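Local coordinates for protein peptidoglycan-N-acetylglucosamine deacetylase BC_1974 (Bacillus cereus, PDB 5N1P) that deacetylates N-acetylglucosamine residues of peptidoglycan as a metal-dependent hydrolase, releasing acetate and using zinc, cobalt or nickel, at residues L20-Q25 against A171-I176; F32-A37 against D44-E49; N112-V115 against K120-D123; A143-N148 against H166-A171; Q157-M162 against F196-W201. All coordinates share one frame; numbering follows the deposited sequence.

Contact 1: residues L20-Q25 against A171-I176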
# COMPACT_ATOMS: atom_id res chain seq x y z
N LEU A 20 6.78 -1.31 11.60
CA LEU A 20 5.67 -1.61 12.49
C LEU A 20 5.88 -1.04 13.88
O LEU A 20 4.94 -0.54 14.50
CB LEU A 20 5.45 -3.12 12.57
CG LEU A 20 4.83 -3.69 11.29
CD1 LEU A 20 4.88 -5.21 11.32
CD2 LEU A 20 3.39 -3.20 11.14
N ASN A 21 7.12 -1.10 14.36
CA ASN A 21 7.43 -0.54 15.67
C ASN A 21 7.29 0.98 15.66
O ASN A 21 6.77 1.57 16.61
CB ASN A 21 8.83 -0.95 16.10
CG ASN A 21 8.95 -2.45 16.35
OD1 ASN A 21 7.95 -3.12 16.64
ND2 ASN A 21 10.16 -2.98 16.22
N THR A 22 7.71 1.60 14.57
CA THR A 22 7.59 3.05 14.43
C THR A 22 6.12 3.48 14.41
O THR A 22 5.73 4.43 15.08
CB THR A 22 8.32 3.53 13.16
OG1 THR A 22 9.72 3.27 13.29
CG2 THR A 22 8.11 5.03 12.94
N LEU A 23 5.30 2.75 13.65
CA LEU A 23 3.88 3.05 13.57
C LEU A 23 3.21 2.92 14.95
O LEU A 23 2.42 3.77 15.35
CB LEU A 23 3.20 2.14 12.55
CG LEU A 23 3.63 2.41 11.10
CD1 LEU A 23 3.14 1.30 10.17
CD2 LEU A 23 3.11 3.78 10.66
N LYS A 24 3.56 1.86 15.67
CA LYS A 24 3.00 1.61 17.00
C LYS A 24 3.39 2.71 17.99
O LYS A 24 2.56 3.14 18.80
CB LYS A 24 3.44 0.25 17.53
CG LYS A 24 2.83 -0.11 18.88
CD LYS A 24 3.36 -1.44 19.40
CE LYS A 24 2.94 -2.59 18.50
NZ LYS A 24 3.33 -3.91 19.08
N GLN A 25 4.64 3.16 17.93
CA GLN A 25 5.14 4.20 18.82
C GLN A 25 4.45 5.55 18.59
O GLN A 25 4.47 6.42 19.48
CB GLN A 25 6.66 4.35 18.64
CG GLN A 25 7.45 3.21 19.28
CD GLN A 25 8.86 3.09 18.74
OE1 GLN A 25 9.33 3.94 17.99
NE2 GLN A 25 9.56 2.02 19.13
N ALA A 171 12.69 5.09 7.04
CA ALA A 171 13.30 6.17 7.82
C ALA A 171 12.55 7.50 7.71
O ALA A 171 12.67 8.37 8.57
CB ALA A 171 14.75 6.35 7.39
N ALA A 172 11.78 7.65 6.64
CA ALA A 172 11.07 8.89 6.40
C ALA A 172 9.79 8.97 7.22
O ALA A 172 9.22 10.04 7.41
CB ALA A 172 10.75 9.04 4.90
N VAL A 173 9.32 7.82 7.71
CA VAL A 173 7.99 7.78 8.30
C VAL A 173 7.83 8.65 9.57
O VAL A 173 6.83 9.35 9.69
CB VAL A 173 7.59 6.31 8.55
CG1 VAL A 173 6.32 6.23 9.38
CG2 VAL A 173 7.36 5.65 7.21
N PRO A 174 8.82 8.66 10.50
CA PRO A 174 8.62 9.56 11.64
C PRO A 174 8.38 11.03 11.25
O PRO A 174 7.47 11.65 11.81
CB PRO A 174 9.92 9.42 12.44
CG PRO A 174 10.37 8.05 12.13
CD PRO A 174 10.02 7.82 10.68
N ALA A 175 9.14 11.56 10.30
CA ALA A 175 8.97 12.95 9.88
C ALA A 175 7.66 13.17 9.13
O ALA A 175 7.08 14.26 9.18
CB ALA A 175 10.14 13.40 9.03
N ILE A 176 7.21 12.15 8.41
CA ILE A 176 5.94 12.23 7.71
C ILE A 176 4.80 12.27 8.71
O ILE A 176 3.86 13.06 8.58
CB ILE A 176 5.74 11.04 6.75
CG1 ILE A 176 6.67 11.16 5.54
CG2 ILE A 176 4.29 10.96 6.28
CD1 ILE A 176 6.74 9.89 4.72

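Contact 2: residues F32-A37 against D44-E49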
# COMPACT_ATOMS: atom_id res chain seq x y z
N PHE A 32 -0.88 -2.15 4.00
CA PHE A 32 0.24 -2.86 3.38
C PHE A 32 -0.25 -3.66 2.20
O PHE A 32 -1.24 -4.37 2.32
CB PHE A 32 0.91 -3.81 4.39
CG PHE A 32 1.63 -3.11 5.49
CD1 PHE A 32 0.95 -2.69 6.63
CD2 PHE A 32 2.97 -2.81 5.37
CE1 PHE A 32 1.61 -2.01 7.63
CE2 PHE A 32 3.65 -2.14 6.38
CZ PHE A 32 2.97 -1.74 7.51
N PHE A 33 0.46 -3.58 1.07
CA PHE A 33 0.09 -4.33 -0.13
C PHE A 33 1.22 -5.29 -0.46
O PHE A 33 2.33 -4.87 -0.79
CB PHE A 33 -0.21 -3.37 -1.30
CG PHE A 33 -1.44 -2.54 -1.09
CD1 PHE A 33 -2.71 -3.12 -1.16
CD2 PHE A 33 -1.34 -1.18 -0.85
CE1 PHE A 33 -3.85 -2.36 -1.00
CE2 PHE A 33 -2.50 -0.40 -0.68
CZ PHE A 33 -3.74 -0.99 -0.75
N LEU A 34 0.94 -6.58 -0.30
CA LEU A 34 1.98 -7.59 -0.23
C LEU A 34 2.12 -8.39 -1.51
O LEU A 34 1.13 -8.68 -2.18
CB LEU A 34 1.68 -8.55 0.92
CG LEU A 34 1.40 -7.92 2.29
CD1 LEU A 34 1.29 -9.05 3.32
CD2 LEU A 34 2.51 -6.95 2.64
N ILE A 35 3.36 -8.77 -1.81
CA ILE A 35 3.67 -9.63 -2.96
C ILE A 35 3.71 -11.08 -2.49
O ILE A 35 4.29 -11.38 -1.46
CB ILE A 35 4.99 -9.24 -3.60
CG1 ILE A 35 4.87 -7.84 -4.21
CG2 ILE A 35 5.40 -10.28 -4.64
CD1 ILE A 35 6.16 -7.32 -4.83
N GLY A 36 3.07 -11.97 -3.25
CA GLY A 36 2.90 -13.35 -2.81
C GLY A 36 4.16 -14.08 -2.36
O GLY A 36 4.14 -14.75 -1.34
N ALA A 37 5.26 -13.94 -3.10
CA ALA A 37 6.50 -14.61 -2.71
C ALA A 37 6.96 -14.14 -1.33
O ALA A 37 7.49 -14.94 -0.55
CB ALA A 37 7.59 -14.37 -3.75
N ASP A 44 5.22 -14.43 9.49
CA ASP A 44 5.09 -13.83 10.80
C ASP A 44 4.88 -12.32 10.69
O ASP A 44 4.22 -11.71 11.52
CB ASP A 44 6.31 -14.13 11.68
CG ASP A 44 6.31 -15.55 12.21
OD1 ASP A 44 5.27 -16.24 12.08
OD2 ASP A 44 7.34 -15.98 12.78
N LEU A 45 5.45 -11.70 9.65
CA LEU A 45 5.28 -10.26 9.49
C LEU A 45 3.88 -9.94 8.98
O LEU A 45 3.29 -8.91 9.33
CB LEU A 45 6.33 -9.69 8.54
CG LEU A 45 7.73 -9.62 9.15
CD1 LEU A 45 8.75 -9.18 8.12
CD2 LEU A 45 7.73 -8.68 10.36
N VAL A 46 3.35 -10.82 8.13
CA VAL A 46 1.98 -10.67 7.67
C VAL A 46 1.04 -10.73 8.87
O VAL A 46 0.13 -9.91 9.00
CB VAL A 46 1.59 -11.78 6.66
CG1 VAL A 46 0.13 -11.61 6.25
CG2 VAL A 46 2.52 -11.76 5.45
N LYS A 47 1.28 -11.69 9.76
CA LYS A 47 0.46 -11.84 10.96
C LYS A 47 0.53 -10.59 11.82
O LYS A 47 -0.48 -10.08 12.30
CB LYS A 47 0.91 -13.06 11.76
CG LYS A 47 -0.01 -13.37 12.93
CD LYS A 47 0.38 -14.69 13.58
CE LYS A 47 0.17 -15.85 12.62
NZ LYS A 47 -0.55 -16.99 13.26
N ARG A 48 1.74 -10.09 11.99
CA ARG A 48 1.93 -8.94 12.84
C ARG A 48 1.28 -7.67 12.26
O ARG A 48 0.66 -6.88 12.99
CB ARG A 48 3.43 -8.74 13.07
CG ARG A 48 3.70 -7.94 14.28
CD ARG A 48 5.16 -7.60 14.45
NE ARG A 48 5.17 -6.30 15.07
CZ ARG A 48 6.21 -5.50 15.16
NH1 ARG A 48 7.40 -5.89 14.69
NH2 ARG A 48 6.06 -4.32 15.72
N GLU A 49 1.39 -7.47 10.95
CA GLU A 49 0.73 -6.33 10.30
C GLU A 49 -0.75 -6.32 10.61
O GLU A 49 -1.30 -5.31 11.06
CB GLU A 49 0.95 -6.38 8.78
CG GLU A 49 2.36 -5.95 8.38
CD GLU A 49 2.68 -6.17 6.91
OE1 GLU A 49 1.78 -6.53 6.12
OE2 GLU A 49 3.86 -5.96 6.54

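Contact 3: residues N112-V115 against K120-D123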
# COMPACT_ATOMS: atom_id res chain seq x y z
N ASN A 112 -13.96 -4.83 -15.12
CA ASN A 112 -15.14 -5.68 -14.93
C ASN A 112 -14.80 -6.97 -14.18
O ASN A 112 -15.53 -7.38 -13.28
CB ASN A 112 -15.80 -6.01 -16.26
CG ASN A 112 -16.55 -4.83 -16.83
OD1 ASN A 112 -16.93 -3.92 -16.10
ND2 ASN A 112 -16.78 -4.85 -18.14
N LYS A 113 -13.68 -7.59 -14.55
CA LYS A 113 -13.26 -8.82 -13.89
C LYS A 113 -12.95 -8.57 -12.41
O LYS A 113 -13.25 -9.41 -11.56
CB LYS A 113 -12.04 -9.42 -14.59
CG LYS A 113 -12.32 -9.98 -15.97
CD LYS A 113 -11.18 -10.87 -16.44
CE LYS A 113 -11.50 -11.52 -17.78
NZ LYS A 113 -12.79 -12.26 -17.74
N VAL A 114 -12.36 -7.42 -12.12
CA VAL A 114 -12.08 -7.03 -10.74
C VAL A 114 -13.37 -6.96 -9.94
O VAL A 114 -13.48 -7.57 -8.86
CB VAL A 114 -11.34 -5.67 -10.69
CG1 VAL A 114 -11.40 -5.05 -9.29
CG2 VAL A 114 -9.92 -5.83 -11.16
N VAL A 115 -14.35 -6.24 -10.47
CA VAL A 115 -15.62 -6.04 -9.79
C VAL A 115 -16.32 -7.39 -9.62
O VAL A 115 -16.82 -7.70 -8.53
CB VAL A 115 -16.53 -5.05 -10.57
CG1 VAL A 115 -17.91 -4.95 -9.93
CG2 VAL A 115 -15.86 -3.68 -10.65
N LYS A 120 -11.56 -4.76 -4.81
CA LYS A 120 -11.44 -3.32 -4.99
C LYS A 120 -10.01 -2.97 -5.42
O LYS A 120 -9.10 -3.80 -5.31
CB LYS A 120 -11.80 -2.55 -3.70
CG LYS A 120 -13.21 -2.79 -3.17
CD LYS A 120 -14.28 -2.23 -4.11
CE LYS A 120 -15.66 -2.40 -3.49
NZ LYS A 120 -16.74 -1.94 -4.41
N VAL A 121 -9.83 -1.75 -5.92
CA VAL A 121 -8.54 -1.29 -6.40
C VAL A 121 -8.24 0.09 -5.82
O VAL A 121 -9.04 1.02 -5.99
CB VAL A 121 -8.51 -1.17 -7.95
CG1 VAL A 121 -7.27 -0.39 -8.40
CG2 VAL A 121 -8.55 -2.54 -8.60
N TRP A 122 -7.10 0.23 -5.17
CA TRP A 122 -6.63 1.54 -4.74
C TRP A 122 -5.32 1.89 -5.43
O TRP A 122 -4.35 1.10 -5.37
CB TRP A 122 -6.43 1.62 -3.22
CG TRP A 122 -7.54 2.30 -2.49
CD1 TRP A 122 -8.83 2.49 -2.93
CD2 TRP A 122 -7.46 2.93 -1.21
NE1 TRP A 122 -9.55 3.18 -1.97
CE2 TRP A 122 -8.73 3.47 -0.92
CE3 TRP A 122 -6.43 3.09 -0.27
CZ2 TRP A 122 -9.00 4.16 0.26
CZ3 TRP A 122 -6.70 3.77 0.91
CH2 TRP A 122 -7.97 4.30 1.16
N ASP A 123 -5.31 3.04 -6.09
CA ASP A 123 -4.06 3.66 -6.50
C ASP A 123 -3.64 4.58 -5.36
O ASP A 123 -3.68 4.16 -4.20
CB ASP A 123 -4.23 4.41 -7.84
CG ASP A 123 -4.50 3.46 -9.00
OD1 ASP A 123 -3.67 2.55 -9.23
OD2 ASP A 123 -5.53 3.61 -9.71

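Contact 4: residues A143-N148 against H166-A171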
# COMPACT_ATOMS: atom_id res chain seq x y z
N ALA A 143 14.64 12.59 4.65
CA ALA A 143 14.19 13.97 4.80
C ALA A 143 13.55 14.48 3.51
O ALA A 143 12.54 15.18 3.53
CB ALA A 143 15.35 14.87 5.22
N GLN A 144 14.16 14.11 2.38
CA GLN A 144 13.66 14.52 1.06
C GLN A 144 12.33 13.84 0.75
O GLN A 144 11.41 14.45 0.20
CB GLN A 144 14.69 14.21 -0.03
CG GLN A 144 14.23 14.56 -1.44
CD GLN A 144 14.16 16.04 -1.71
OE1 GLN A 144 13.16 16.55 -2.22
NE2 GLN A 144 15.24 16.75 -1.40
N ILE A 145 12.23 12.57 1.09
CA ILE A 145 10.98 11.84 0.91
C ILE A 145 9.87 12.46 1.76
O ILE A 145 8.74 12.64 1.31
CB ILE A 145 11.17 10.36 1.26
CG1 ILE A 145 12.07 9.72 0.22
CG2 ILE A 145 9.82 9.64 1.32
CD1 ILE A 145 12.61 8.36 0.64
N ALA A 146 10.21 12.81 3.00
CA ALA A 146 9.23 13.41 3.88
C ALA A 146 8.73 14.73 3.29
O ALA A 146 7.52 14.99 3.29
CB ALA A 146 9.82 13.63 5.27
N GLN A 147 9.62 15.56 2.74
CA GLN A 147 9.15 16.81 2.17
C GLN A 147 8.35 16.57 0.89
O GLN A 147 7.45 17.35 0.57
CB GLN A 147 10.30 17.79 1.91
CG GLN A 147 11.34 17.34 0.90
CD GLN A 147 12.06 18.52 0.26
OE1 GLN A 147 11.47 19.58 0.07
NE2 GLN A 147 13.33 18.34 -0.05
N ASN A 148 8.66 15.50 0.15
CA ASN A 148 7.86 15.17 -1.03
C ASN A 148 6.42 14.91 -0.64
O ASN A 148 5.49 15.39 -1.28
CB ASN A 148 8.41 13.94 -1.76
CG ASN A 148 9.73 14.20 -2.45
OD1 ASN A 148 10.17 15.35 -2.61
ND2 ASN A 148 10.39 13.12 -2.87
N HIS A 166 12.39 -0.59 1.17
CA HIS A 166 13.53 0.32 1.05
C HIS A 166 13.76 1.07 2.35
O HIS A 166 12.83 1.62 2.93
CB HIS A 166 13.30 1.31 -0.09
CG HIS A 166 13.20 0.67 -1.44
ND1 HIS A 166 12.35 1.12 -2.42
CD2 HIS A 166 13.85 -0.40 -1.96
CE1 HIS A 166 12.47 0.36 -3.49
NE2 HIS A 166 13.38 -0.57 -3.24
N PRO A 167 15.03 1.10 2.80
CA PRO A 167 15.42 1.67 4.09
C PRO A 167 15.03 3.15 4.21
O PRO A 167 14.58 3.60 5.27
CB PRO A 167 16.95 1.55 4.10
CG PRO A 167 17.31 0.67 2.96
CD PRO A 167 16.19 0.70 1.98
N GLN A 168 15.22 3.89 3.13
CA GLN A 168 15.00 5.33 3.20
C GLN A 168 13.52 5.66 3.37
O GLN A 168 13.18 6.68 3.96
CB GLN A 168 15.59 6.03 1.96
CG GLN A 168 14.85 5.81 0.65
CD GLN A 168 15.27 4.56 -0.10
OE1 GLN A 168 15.93 3.68 0.46
NE2 GLN A 168 14.91 4.49 -1.38
N SER A 169 12.64 4.80 2.87
CA SER A 169 11.20 4.98 3.03
C SER A 169 10.80 4.81 4.48
O SER A 169 10.08 5.62 5.05
CB SER A 169 10.43 3.98 2.17
OG SER A 169 10.92 3.99 0.84
N VAL A 170 11.26 3.72 5.08
CA VAL A 170 10.95 3.47 6.48
C VAL A 170 11.51 4.59 7.38
O VAL A 170 10.84 5.04 8.33
CB VAL A 170 11.49 2.07 6.88
CG1 VAL A 170 11.33 1.85 8.39
CG2 VAL A 170 10.77 1.01 6.08
N ALA A 171 12.69 5.09 7.04
CA ALA A 171 13.30 6.17 7.82
C ALA A 171 12.55 7.50 7.71
O ALA A 171 12.67 8.37 8.57
CB ALA A 171 14.75 6.35 7.39

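Contact 5: residues Q157-M162 against F196-W201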
# COMPACT_ATOMS: atom_id res chain seq x y z
N GLN A 157 -8.70 13.73 2.38
CA GLN A 157 -8.20 12.36 2.32
C GLN A 157 -7.00 12.29 1.38
O GLN A 157 -7.07 12.74 0.24
CB GLN A 157 -9.28 11.39 1.84
CG GLN A 157 -10.49 11.31 2.74
CD GLN A 157 -11.77 11.48 1.96
OE1 GLN A 157 -12.10 12.59 1.53
NE2 GLN A 157 -12.50 10.39 1.77
N GLU A 158 -5.90 11.74 1.88
CA GLU A 158 -4.73 11.52 1.04
C GLU A 158 -4.27 10.09 1.19
O GLU A 158 -4.22 9.55 2.30
CB GLU A 158 -3.59 12.47 1.42
CG GLU A 158 -3.91 13.95 1.21
CD GLU A 158 -3.71 14.42 -0.23
OE1 GLU A 158 -3.50 13.57 -1.13
OE2 GLU A 158 -3.78 15.64 -0.47
N VAL A 159 -3.94 9.45 0.07
CA VAL A 159 -3.42 8.08 0.07
C VAL A 159 -1.99 8.13 -0.41
O VAL A 159 -1.72 8.54 -1.53
CB VAL A 159 -4.26 7.16 -0.82
CG1 VAL A 159 -3.66 5.75 -0.86
CG2 VAL A 159 -5.70 7.15 -0.34
N ILE A 160 -1.06 7.75 0.46
CA ILE A 160 0.36 7.98 0.22
C ILE A 160 1.09 6.71 -0.19
O ILE A 160 1.06 5.71 0.55
CB ILE A 160 1.02 8.57 1.47
CG1 ILE A 160 0.32 9.88 1.86
CG2 ILE A 160 2.51 8.78 1.22
CD1 ILE A 160 0.52 10.25 3.31
N LEU A 161 1.76 6.74 -1.34
CA LEU A 161 2.50 5.60 -1.85
C LEU A 161 3.93 5.57 -1.34
O LEU A 161 4.73 6.48 -1.63
CB LEU A 161 2.52 5.60 -3.39
CG LEU A 161 3.43 4.54 -4.02
CD1 LEU A 161 2.92 3.11 -3.75
CD2 LEU A 161 3.60 4.78 -5.52
N MET A 162 4.25 4.52 -0.58
CA MET A 162 5.60 4.26 -0.14
C MET A 162 5.90 2.76 -0.29
O MET A 162 5.02 1.97 -0.62
CB MET A 162 5.80 4.70 1.31
CG MET A 162 5.56 6.17 1.49
SD MET A 162 5.83 6.73 3.16
CE MET A 162 7.61 6.65 3.23
N PHE A 196 -13.99 3.91 -0.10
CA PHE A 196 -14.30 4.98 -1.04
C PHE A 196 -13.31 4.85 -2.19
O PHE A 196 -12.19 4.40 -1.99
CB PHE A 196 -14.24 6.37 -0.37
CG PHE A 196 -12.90 6.69 0.24
CD1 PHE A 196 -11.99 7.49 -0.45
CD2 PHE A 196 -12.56 6.22 1.49
CE1 PHE A 196 -10.76 7.79 0.12
CE2 PHE A 196 -11.33 6.51 2.06
CZ PHE A 196 -10.43 7.30 1.37
N PRO A 197 -13.75 5.21 -3.40
CA PRO A 197 -12.88 5.01 -4.57
C PRO A 197 -11.67 5.94 -4.60
O PRO A 197 -11.78 7.15 -4.39
CB PRO A 197 -13.81 5.29 -5.76
CG PRO A 197 -15.20 5.20 -5.21
CD PRO A 197 -15.09 5.66 -3.78
N VAL A 198 -10.51 5.33 -4.82
CA VAL A 198 -9.26 6.04 -5.06
C VAL A 198 -8.55 5.30 -6.19
O VAL A 198 -7.73 4.41 -5.95
CB VAL A 198 -8.34 6.09 -3.82
CG1 VAL A 198 -7.09 6.94 -4.14
CG2 VAL A 198 -9.08 6.68 -2.65
N ASN A 199 -8.88 5.66 -7.42
CA ASN A 199 -8.19 5.02 -8.54
C ASN A 199 -8.10 5.98 -9.72
O ASN A 199 -8.91 6.90 -9.86
CB ASN A 199 -8.87 3.69 -8.94
CG ASN A 199 -10.25 3.87 -9.54
OD1 ASN A 199 -10.40 4.23 -10.71
ND2 ASN A 199 -11.28 3.60 -8.74
N PHE A 200 -7.09 5.76 -10.55
CA PHE A 200 -6.76 6.68 -11.64
C PHE A 200 -7.83 6.71 -12.72
O PHE A 200 -7.91 7.68 -13.47
CB PHE A 200 -5.40 6.30 -12.25
CG PHE A 200 -4.24 6.50 -11.32
CD1 PHE A 200 -4.18 7.62 -10.49
CD2 PHE A 200 -3.20 5.58 -11.28
CE1 PHE A 200 -3.10 7.81 -9.62
CE2 PHE A 200 -2.12 5.76 -10.42
CZ PHE A 200 -2.07 6.87 -9.59
N TRP A 201 -8.66 5.68 -12.80
CA TRP A 201 -9.75 5.65 -13.79
C TRP A 201 -10.98 6.40 -13.32
O TRP A 201 -11.91 6.60 -14.09
CB TRP A 201 -10.15 4.20 -14.12
CG TRP A 201 -9.11 3.48 -14.92
CD1 TRP A 201 -8.11 2.69 -14.44
CD2 TRP A 201 -8.96 3.51 -16.33
NE1 TRP A 201 -7.34 2.22 -15.48
CE2 TRP A 201 -7.85 2.71 -16.65
CE3 TRP A 201 -9.65 4.15 -17.37
CZ2 TRP A 201 -7.42 2.51 -17.96
CZ3 TRP A 201 -9.23 3.95 -18.67
CH2 TRP A 201 -8.12 3.13 -18.96

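Contact 1: residues L20-Q25 against A171-I176
T22 and P174 meet where helix 16-25 runs beside helix 167-182. The two segments are nearly parallel, their directions differing by 14° and their axes passing 9.9 Å apart, so only a thin line of side chains joins them. All the contacts across it are apolar. The methyl CG2 of T22 comes against the rim of the proline ring, 3.9 Å from P174 CG, with the ring's CD a little farther off; the two side chains cross at about a right angle. The same methyl lies 4.2 Å from V173 CG1. That branch of V173 also receives L23, whose CD2 ends 4.2 Å from V173 CG1, on the more buried side of the interface. V173 CG1 points across because it stands opposite its own backbone N (chi1 170°), which leaves CG2 turned toward M162 of strand 157-163.

The hydroxyl of T22 is used within its own helix. T22 turns its methyl outward and keeps OG1 beside its backbone N, hydrogen-bonded to E18 O one turn earlier. Helix 167-182 is kinked here: P174 has no N-H to give, and the N of A175 also lacks a bond to the preceding turn. Its backbone pattern is restored at I176 N, bonded to A172 O.

The helices follow strands 2-9 and 157-163, which are parallel neighbours in the central sheet, so this is the lateral packing of adjacent outer helices in the deacetylase barrel. With its hydroxyl occupied, T22 behaves toward its neighbour as a hydrocarbon, so the contact itself is non-directional apolar packing.

Contact 2: residues F32-A37 against D44-E49
F32 and E49 carry this buried contact through a stack of ring and carboxylate. The two planes are 15° apart, with E49 CD 3.5 Å above one face of the ring and displaced toward its rim. E49 CG completes the overlap as a CH-pi contact, 4.0 Å from the F32 ring centroid and close to the ring normal. An extended side chain (chi2 172°) lets the glutamate reach from its helix onto the ring.

The carboxylate oxygens have apolar company. OE1 of E49 lies 3.3 Å from F32 CB and 3.6 Å from L34 CD2, and it is buried without a polar partner in the model. Such surroundings would probably raise the pKa of the acid.

Purely apolar packing follows one helical turn away, where L34 CD1 rests 3.7 Å from V46 CG2. V56 of the next strand touches both L34 and E49, while F8 of strand 2-9 and L19 of helix 16-25 also pack on F32.

Strand 32-34 and helix 44-49 run in roughly opposite directions, 153° apart. Helices 36-41 and 43-51 link strand 31-34 to its parallel neighbour 55-58, the beta-alpha-beta arrangement of the distorted beta/alpha barrel in NodB-type deacetylases.

Contact 3: residues N112-V115 against K120-D123
V114 and V121 meet through methyl groups, and the one ring of the two segments, the W122 indole, stands apart from their junction. That indole makes edge-to-face contacts with Y5, Y190 and F196, and it also meets the H195 ring with planes at about 40°. Its NE1 is hydrogen-bonded to F196 O. The chain just past the strand turns the indole into an aromatic cluster, whereas V121 points to the helix.

At the junction, V114 CG1 approaches V121 CG2 to 3.9 Å, with the two side chains crossing at about a right angle. CG1 of V114 reaches the strand because it lies opposite the backbone N of its own residue (chi1 164°), and the same methyl comes within 4.5 Å of K120 N at the strand's beginning. This is the return of a short beta-alpha-beta unit: strand 95-96, helix 108-116, then strand 120-121, parallel to the first. K120 is backbone hydrogen-bonded to K94 and T96, just before and within strand 95-96.

Helix 74-89 adds a further layer, its Y74 touching both valines and V75 packing on V114. K120 directs its CB away from the helix. The V121 side chain lies about 9 Å from that of the zinc ligand H59.

Contact 4: residues A143-N148 against H166-A171
Q168, whose CG touches I145, has its NE2 gripped twice: by the side-chain OD1 of N134 and by the backbone O of D130. These two bonds tie the amide end to the loop ahead of helix 138-152, while the aliphatic part of the same side chain faces that helix. To do both, the chain takes an unusual course, with CG wedged between the backbone N and carbonyl carbon (chi1 72°) and a bend at chi2 (-87°).

The packing is made by the end of one isoleucine. I145 CD1 presses to 3.4 Å from Q168 CG, a tight approach for two carbons, with the side chains crossing at about a right angle. The same methyl lies 4.0 Å from Q168 CB, 3.8 Å from Q168 O and 4.2 Å from S169 N, so it fills the angle between the glutamine stem and the first turn of helix 167-182. H166 occupies the N-cap of that helix.

S169 points its CB away from I145, and its OG is hydrogen-bonded to D130 OD2; its side chain is about 5 Å from that of H163, the probable proton donor. The division of labour implies that the bonds to D130 and N134 probably restrain the amide end while I145 packs on the aliphatic stem.

Contact 5: residues Q157-M162 against F196-W201
Q157 and F196 meet at the edge of the deacetylase barrel, where the chain following strand 185-187 passes over strand 157-163. The glutamine comes to the face of the ring: NE2 stands 3.5 Å above the plane of F196, displaced toward the rim and nearest to CE1. Amide and ring are tilted by 45°, so the amide neither lies flat on the ring nor stands upright on it.

Two conformations make this meeting possible. Q157 sets off with CG opposite its carbonyl carbon, then bends at chi2 (129°), which brings the amide round over the ring. F196 holds its own ring between backbone N and carbonyl carbon (chi1 59°), the crowded arrangement, and the ring is then offered toward the strand from the opposite direction. The main chain at this point is secured by F196 O, which accepts a hydrogen bond from W122 NE1.

Deeper in, the contact is aliphatic. V159 and V198 point toward each other, their CA atoms 8.0 Å apart, and W122 packs on V198 while T7 packs on V159. I160 and M162 address helix 167-182 instead, in keeping with the alternation of a strand. V198 has CG1 opposite its backbone N, a setting that brings both of its methyls forward; V159 CG2 lies 4.1 Å from V198 CG1 and 4.1 Å from V198 CG2.

How the contacts relate
Contacts 1 and 4 share A171, lie on the same side of the chain's centre and both use helix 167-182, which packs on helix 16-25 in one and on helix 138-152 in the other; their centres are 11 Å apart. M162 of contact 5 reaches both, its SD 3.6 Å from I176 CD1. Contact 2 joins contact 1 through N21 and R48, and through L20 against F32. Contacts 3 and 5 are bound by D123, whose N lies 2.8 Å from V198 O. Contacts 2 to 5 lie around the metal centre: the side chain of L34 lies about 10 Å from the zinc, that of S169 about 11 Å, and those of V121 and V159 about 13 Å.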